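Local coordinates for amino acid ABC superfamily ATP binding cassette transporter, binding protein (Streptococcus pneumoniae, PDB 4H5G) that binds L-arginine between its two lobes and probably delivers amino acids to an ABC importer as its membrane-anchored substrate-binding lipoprotein, at residues S3-I8 with D210-V214; S19-A23 with T151-E155; S95-Y99 with K223-Q229. The contacts are given in a common frame with arbitrary orientation. Numbering follows the deposited sequence.

Contact 1 of 3, residues S3-I8 with D210-V214; sequences SAVEAI and DLKEV
Asp-210 lies with its carboxylate across the first turn of helix 4-11, where it accepts the amide of Val-5, next to the N-cap Ser-3. Ser-3, just before the helix (phi/psi -90/100, chi1 t), accepts through OG from Glu-6 N at 3.2 Å, the ordinary capping bond. Asp-210, with chi1 near +60°, points CB toward the other segment and takes the amide Val-5 N on OD2 at 2.9 Å, almost linear at 172°. Ala-4 N is 3.3 Å from Asp-210 OD2 but badly angled; it donates instead to a water, 3.0 Å away, that donates to Asp-210 OD1 at 2.6 Å. A second water, 2.8 Å from Ser-3 OG, donates to Asp-210 OD2 at 2.6 Å. Segments 4-8 and 210-214, both helical, cross at 78° with axes 9.5 Å apart, and the nearest CA atoms are those of Val-5 and Leu-211, 5.6 Å apart. Apolar contacts continue the interface beyond the carboxylate: Ala-4 CB to Leu-211 CB at 4.0 Å, Val-5 CG2 (chi1 t) to Val-214 CG2 (chi1 t) at 4.2 Å, and Ile-8 CD1 (mt) to Leu-211 CD2 (tp) at 3.6 Å. This is a side-chain-capped helix start packed nearly crosswise on a second helix. Val-5, Leu-211 and Val-214 also meet Leu-52 of helix 40-52, while Leu-211 reaches Leu-204 on strand 203-205.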
# COMPACT_ATOMS: atom_id res chain seq x y z
N SER A 3 -9.73 -25.95 6.64
CA SER A 3 -9.15 -25.24 7.78
C SER A 3 -7.90 -24.46 7.39
O SER A 3 -6.81 -25.03 7.28
CB SER A 3 -8.81 -26.23 8.90
OG SER A 3 -8.14 -25.56 9.96
N ALA A 4 -8.05 -23.16 7.19
CA ALA A 4 -6.93 -22.31 6.81
C ALA A 4 -5.82 -22.36 7.87
O ALA A 4 -4.65 -22.52 7.53
CB ALA A 4 -7.40 -20.88 6.56
N VAL A 5 -6.18 -22.22 9.14
CA VAL A 5 -5.14 -22.21 10.19
C VAL A 5 -4.35 -23.53 10.23
O VAL A 5 -3.12 -23.51 10.25
CB VAL A 5 -5.71 -21.83 11.59
CG1 VAL A 5 -4.68 -22.10 12.69
CG2 VAL A 5 -6.13 -20.35 11.62
N GLU A 6 -5.05 -24.67 10.21
CA GLU A 6 -4.35 -25.96 10.23
C GLU A 6 -3.50 -26.17 8.98
O GLU A 6 -2.41 -26.76 9.04
CB GLU A 6 -5.35 -27.12 10.36
CG GLU A 6 -6.16 -27.12 11.65
CD GLU A 6 -5.64 -28.11 12.69
OE1 GLU A 6 -4.49 -28.58 12.55
OE2 GLU A 6 -6.40 -28.42 13.64
N ALA A 7 -3.99 -25.69 7.84
CA ALA A 7 -3.27 -25.86 6.57
C ALA A 7 -1.98 -25.04 6.60
O ALA A 7 -0.93 -25.49 6.13
CB ALA A 7 -4.13 -25.46 5.39
N ILE A 8 -2.07 -23.83 7.14
CA ILE A 8 -0.89 -22.97 7.28
C ILE A 8 0.12 -23.61 8.23
O ILE A 8 1.33 -23.66 7.94
CB ILE A 8 -1.30 -21.53 7.73
CG1 ILE A 8 -1.87 -20.77 6.53
CG2 ILE A 8 -0.09 -20.79 8.31
CD1 ILE A 8 -2.77 -19.57 6.91
N ASP A 210 -11.52 -18.49 10.48
CA ASP A 210 -10.56 -18.90 11.50
C ASP A 210 -9.25 -18.10 11.39
O ASP A 210 -8.72 -17.60 12.39
CB ASP A 210 -10.30 -20.42 11.44
CG ASP A 210 -9.74 -20.87 10.10
OD1 ASP A 210 -10.10 -20.29 9.05
OD2 ASP A 210 -8.94 -21.83 10.09
N LEU A 211 -8.74 -17.96 10.17
CA LEU A 211 -7.52 -17.17 9.97
C LEU A 211 -7.78 -15.69 10.20
O LEU A 211 -6.96 -14.99 10.79
CB LEU A 211 -6.96 -17.43 8.55
CG LEU A 211 -5.71 -16.65 8.15
CD1 LEU A 211 -4.55 -16.94 9.10
CD2 LEU A 211 -5.31 -16.98 6.71
N LYS A 212 -8.94 -15.20 9.77
CA LYS A 212 -9.29 -13.79 10.01
C LYS A 212 -9.26 -13.44 11.50
O LYS A 212 -8.80 -12.36 11.88
CB LYS A 212 -10.66 -13.45 9.40
CG LYS A 212 -11.12 -11.99 9.69
CD LYS A 212 -12.38 -11.60 8.90
CE LYS A 212 -13.26 -10.59 9.68
NZ LYS A 212 -12.56 -9.27 9.96
N GLU A 213 -9.74 -14.36 12.34
CA GLU A 213 -9.74 -14.13 13.80
C GLU A 213 -8.33 -13.92 14.33
O GLU A 213 -8.09 -13.07 15.19
CB GLU A 213 -10.41 -15.29 14.56
CG GLU A 213 -11.93 -15.37 14.37
CD GLU A 213 -12.60 -16.30 15.35
OE1 GLU A 213 -11.91 -16.81 16.27
OE2 GLU A 213 -13.83 -16.51 15.20
N VAL A 214 -7.40 -14.72 13.82
CA VAL A 214 -6.00 -14.61 14.26
C VAL A 214 -5.41 -13.30 13.76
O VAL A 214 -4.74 -12.58 14.51
CB VAL A 214 -5.14 -15.78 13.75
CG1 VAL A 214 -3.69 -15.63 14.21
CG2 VAL A 214 -5.72 -17.11 14.23
O HOH W 1 -9.24 -23.75 11.77
O HOH W 2 -10.71 -21.88 7.02

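Contact 2 of 3, residues S19-A23 with T151-E155; sequences SPDYA and TNMGE. With ARG (arginine), chain L; SO4 (sulfate ion), chain C.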
# COMPACT_ATOMS: atom_id res chain seq x y z
N SER A 19 3.43 -5.90 -2.86
CA SER A 19 4.06 -5.15 -3.95
C SER A 19 5.03 -4.16 -3.34
O SER A 19 4.63 -3.08 -2.89
CB SER A 19 3.00 -4.43 -4.79
OG SER A 19 3.56 -3.50 -5.71
N PRO A 20 6.33 -4.51 -3.30
CA PRO A 20 7.31 -3.68 -2.57
C PRO A 20 7.78 -2.44 -3.33
O PRO A 20 8.98 -2.29 -3.56
CB PRO A 20 8.46 -4.65 -2.33
CG PRO A 20 8.41 -5.56 -3.51
CD PRO A 20 6.95 -5.72 -3.87
N ASP A 21 6.85 -1.56 -3.68
CA ASP A 21 7.16 -0.29 -4.36
C ASP A 21 6.52 0.87 -3.62
O ASP A 21 6.14 1.86 -4.22
CB ASP A 21 6.66 -0.31 -5.81
CG ASP A 21 5.14 -0.48 -5.92
OD1 ASP A 21 4.52 -0.85 -4.91
OD2 ASP A 21 4.57 -0.28 -7.02
N TYR A 22 6.41 0.76 -2.30
CA TYR A 22 5.47 1.61 -1.57
C TYR A 22 5.93 1.90 -0.14
O TYR A 22 5.20 1.64 0.81
CB TYR A 22 4.09 0.90 -1.57
CG TYR A 22 2.88 1.80 -1.81
CD1 TYR A 22 2.83 2.66 -2.90
CD2 TYR A 22 1.77 1.76 -0.97
CE1 TYR A 22 1.72 3.48 -3.15
CE2 TYR A 22 0.65 2.58 -1.19
CZ TYR A 22 0.64 3.43 -2.29
OH TYR A 22 -0.45 4.24 -2.53
N ALA A 23 7.13 2.45 0.01
CA ALA A 23 7.63 2.86 1.32
C ALA A 23 6.71 3.94 1.90
O ALA A 23 6.37 4.90 1.21
CB ALA A 23 9.04 3.41 1.19
N THR A 151 2.06 0.53 -13.89
CA THR A 151 2.03 -0.66 -13.04
C THR A 151 2.78 -0.48 -11.72
O THR A 151 2.29 -0.85 -10.66
CB THR A 151 2.63 -1.86 -13.79
OG1 THR A 151 1.88 -2.10 -14.99
CG2 THR A 151 2.58 -3.11 -12.94
N ASN A 152 3.98 0.10 -11.78
CA ASN A 152 4.91 0.23 -10.64
C ASN A 152 4.95 1.67 -10.14
O ASN A 152 5.13 2.59 -10.94
CB ASN A 152 6.31 -0.20 -11.10
CG ASN A 152 7.32 -0.31 -9.96
OD1 ASN A 152 7.89 0.69 -9.49
ND2 ASN A 152 7.58 -1.54 -9.54
N MET A 153 4.82 1.88 -8.83
CA MET A 153 4.85 3.24 -8.28
C MET A 153 6.19 3.94 -8.48
O MET A 153 6.23 5.15 -8.69
CB MET A 153 4.45 3.26 -6.79
CG MET A 153 4.46 4.67 -6.18
SD MET A 153 3.40 5.84 -7.08
CE MET A 153 1.79 5.19 -6.67
N GLY A 154 7.28 3.18 -8.42
CA GLY A 154 8.61 3.75 -8.65
C GLY A 154 8.72 4.36 -10.04
O GLY A 154 9.36 5.40 -10.23
N GLU A 155 8.09 3.71 -11.02
CA GLU A 155 8.11 4.22 -12.39
C GLU A 155 7.29 5.51 -12.50
O GLU A 155 7.68 6.44 -13.21
CB GLU A 155 7.62 3.16 -13.39
CG GLU A 155 7.42 3.67 -14.82
CD GLU A 155 8.71 4.15 -15.49
OE1 GLU A 155 9.81 3.77 -15.04
OE2 GLU A 155 8.62 4.92 -16.47
N ARG L . -4.28 1.92 -1.11
CA ARG L . -4.38 1.80 -2.57
C ARG L . -5.25 0.63 -2.97
O ARG L . -5.52 -0.29 -2.18
CB ARG L . -2.98 1.65 -3.20
CG ARG L . -2.11 0.56 -2.59
CD ARG L . -0.84 0.33 -3.41
NE ARG L . 0.09 -0.59 -2.73
CZ ARG L . 1.29 -0.94 -3.19
NH1 ARG L . 2.05 -1.77 -2.49
NH2 ARG L . 1.72 -0.44 -4.34
OXT ARG L . -5.71 0.58 -4.12
S SO4 C . 3.41 -0.20 -17.63
O1 SO4 C . 3.29 0.60 -16.42
O2 SO4 C . 2.48 0.30 -18.64
O3 SO4 C . 4.79 -0.10 -18.12
O4 SO4 C . 3.09 -1.60 -17.34
O HOH W 3 3.65 -2.59 -8.42
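Part of the guanidinium end of the arginine pocket is formed here, by the loop after strand 13-18, which the start of helix 153-162 backs. The bound arginine donates from NH1 to Ser-19 O and from NH2 to Asp-21 OD1, both at 2.9 Å, while its NE lies over one face of the Tyr-22 ring, 3.4 Å from Tyr-22 CD2. Asp-21 thus faces two ways: OD1 toward the ligand, OD2 toward the helix start, where it accepts the first helical amide, Met-153 N, at 2.8 Å and 177°. One water links the two segments, accepting from Ser-19 OG (2.9 Å) and donating to Asp-21 OD2 (2.9 Å) and Thr-151 O (3.1 Å). Pro-20 centres an inverse gamma turn, closed by Asp-21 N to Ser-19 O at 2.8 Å. Asn-152 is the N-cap of the helix, its OD1 taking weak bonds from Gly-154 N (2.8 Å) and Glu-155 N (3.4 Å). Met-153 CE touches the Tyr-22 ring edge at CE1, 3.9 Å away, and Tyr-22 OH is hydrogen-bonded to Asp-171. With one segment from each lobe and the ligand beside them, the arrangement is that of the closed interdomain cleft of a type II periplasmic binding protein.

Contact 3 of 3, residues S95-Y99 with K223-Q229; sequences SIPYY and KDEGTYQ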
# COMPACT_ATOMS: atom_id res chain seq x y z
N SER A 95 -9.53 -8.15 7.09
CA SER A 95 -9.28 -8.01 8.52
C SER A 95 -9.88 -6.68 8.93
O SER A 95 -10.26 -5.87 8.08
CB SER A 95 -7.77 -7.98 8.78
OG SER A 95 -7.23 -6.74 8.36
N ILE A 96 -9.98 -6.45 10.24
CA ILE A 96 -10.23 -5.11 10.74
C ILE A 96 -9.13 -4.18 10.19
O ILE A 96 -8.04 -4.63 9.85
CB ILE A 96 -10.25 -5.08 12.28
CG1 ILE A 96 -8.89 -5.50 12.85
CG2 ILE A 96 -11.41 -5.95 12.81
CD1 ILE A 96 -8.82 -5.46 14.39
N PRO A 97 -9.41 -2.87 10.08
CA PRO A 97 -8.37 -1.98 9.55
C PRO A 97 -7.13 -2.01 10.45
O PRO A 97 -7.29 -2.10 11.67
CB PRO A 97 -9.01 -0.59 9.68
CG PRO A 97 -10.45 -0.82 9.77
CD PRO A 97 -10.68 -2.18 10.35
N TYR A 98 -5.94 -1.94 9.87
CA TYR A 98 -4.73 -1.77 10.68
C TYR A 98 -4.18 -0.36 10.63
O TYR A 98 -3.43 0.06 11.52
CB TYR A 98 -3.65 -2.80 10.30
CG TYR A 98 -3.17 -2.76 8.87
CD1 TYR A 98 -2.18 -1.87 8.48
CD2 TYR A 98 -3.67 -3.65 7.91
CE1 TYR A 98 -1.70 -1.84 7.18
CE2 TYR A 98 -3.19 -3.63 6.59
CZ TYR A 98 -2.20 -2.73 6.24
OH TYR A 98 -1.70 -2.71 4.94
N TYR A 99 -4.53 0.39 9.59
CA TYR A 99 -4.11 1.79 9.47
C TYR A 99 -5.01 2.55 8.50
O TYR A 99 -5.38 2.03 7.45
CB TYR A 99 -2.66 1.89 8.98
CG TYR A 99 -1.99 3.21 9.33
CD1 TYR A 99 -1.70 3.54 10.64
CD2 TYR A 99 -1.65 4.12 8.34
CE1 TYR A 99 -1.09 4.74 10.98
CE2 TYR A 99 -1.04 5.33 8.67
CZ TYR A 99 -0.77 5.63 9.99
OH TYR A 99 -0.16 6.82 10.32
N LYS A 223 -2.64 -2.04 17.15
CA LYS A 223 -3.27 -0.72 17.25
C LYS A 223 -3.37 -0.27 18.70
O LYS A 223 -3.18 0.91 19.00
CB LYS A 223 -4.67 -0.72 16.60
CG LYS A 223 -4.66 -0.98 15.09
CD LYS A 223 -6.01 -0.60 14.45
CE LYS A 223 -7.13 -1.52 14.96
NZ LYS A 223 -8.43 -1.31 14.20
N ASP A 224 -3.67 -1.21 19.60
CA ASP A 224 -3.80 -0.86 21.02
C ASP A 224 -2.48 -0.38 21.61
O ASP A 224 -2.46 0.42 22.52
CB ASP A 224 -4.31 -2.05 21.86
CG ASP A 224 -5.78 -2.36 21.60
OD1 ASP A 224 -6.43 -1.63 20.82
OD2 ASP A 224 -6.30 -3.35 22.19
N GLU A 225 -1.37 -0.87 21.07
CA GLU A 225 -0.07 -0.53 21.64
C GLU A 225 0.64 0.55 20.82
O GLU A 225 1.77 0.94 21.13
CB GLU A 225 0.80 -1.79 21.79
CG GLU A 225 0.24 -2.76 22.84
CD GLU A 225 1.11 -3.99 23.10
OE1 GLU A 225 2.04 -4.27 22.31
OE2 GLU A 225 0.86 -4.68 24.11
N GLY A 226 -0.03 1.02 19.77
CA GLY A 226 0.52 2.03 18.87
C GLY A 226 1.62 1.49 17.96
O GLY A 226 2.40 2.25 17.39
N THR A 227 1.67 0.17 17.82
CA THR A 227 2.81 -0.49 17.19
C THR A 227 2.87 -0.28 15.69
O THR A 227 3.95 -0.19 15.10
CB THR A 227 2.81 -2.00 17.51
OG1 THR A 227 2.69 -2.17 18.93
CG2 THR A 227 4.10 -2.66 17.05
N TYR A 228 1.71 -0.23 15.04
CA TYR A 228 1.74 -0.06 13.58
C TYR A 228 2.30 1.33 13.25
O TYR A 228 3.15 1.47 12.36
CB TYR A 228 0.39 -0.33 12.89
CG TYR A 228 0.62 -0.47 11.39
CD1 TYR A 228 0.95 -1.70 10.84
CD2 TYR A 228 0.60 0.64 10.56
CE1 TYR A 228 1.21 -1.83 9.47
CE2 TYR A 228 0.86 0.53 9.20
CZ TYR A 228 1.17 -0.70 8.66
OH TYR A 228 1.43 -0.80 7.30
N GLN A 229 1.85 2.35 13.98
CA GLN A 229 2.44 3.69 13.86
C GLN A 229 3.94 3.63 14.10
O GLN A 229 4.71 4.22 13.35
CB GLN A 229 1.78 4.67 14.85
CG GLN A 229 2.33 6.10 14.81
CD GLN A 229 2.07 6.81 13.50
OE1 GLN A 229 2.88 7.64 13.04
NE2 GLN A 229 0.93 6.51 12.87
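Lys-223, near the end of helix 209-225, reaches back along the loop after strand 92-94: its NZ donates to Pro-97 O at 2.9 Å and lies 4.2 Å from Ile-96 CD1, while its CG is 3.9 Å from Tyr-98 O. The chain then turns at Gly-226, whose positive phi (72°) ends the helix in a Schellman motif, with a weak bond from Gly-226 N to Lys-223 O at 3.2 Å. The same glycine is the N-cap of helix 227-235, so one residue both closes a helix and opens the next. Tyr-228, in the first turn of the new helix, points toward the loop and forms an aromatic cluster with Tyr-98 and Tyr-99. Its ring has Tyr-98 CD1 over one face; the centroids are 4.9 Å apart with planes at 52°. Tyr-99 meets it through CD1, 3.7 Å from Tyr-228 CD2, with planes at 38°. Tyr-228 OH is hydrogen-bonded to Asp-41 at the start of helix 40-52, to which Tyr-98 OH makes a weak bond. Gln-229 comes next, its side-chain end close to the Tyr-99 hydroxyl. Two helices joined at a glycine with a Schellman motif are thus held by a tyrosine cluster against the loop between strands 92-94 and 103-108, within one lobe of the type II binding-protein fold.

From the N terminus, helix 4-11 is joined to helix 209-225 by contact 1, a closure spanning nearly the whole chain. Nested inside it, contact 2 links the loop at 19-23 to the start of helix 153-162, bridging the two lobes beside the ligand. Contact 3 starts inside both loops, at 95-99, but ends beyond them at 223-229, so it crosses each; it ties the loop between strands 92-94 and 103-108 to the junction of helices 209-225 and 227-235. Contacts 1 and 3 share helix 209-225 and touch where Lys-212 NZ packs on Ser-95 CA at 3.8 Å. Contact 2 stands apart, its nearest atoms about 8 Å from contact 3 and about 17 Å from contact 1.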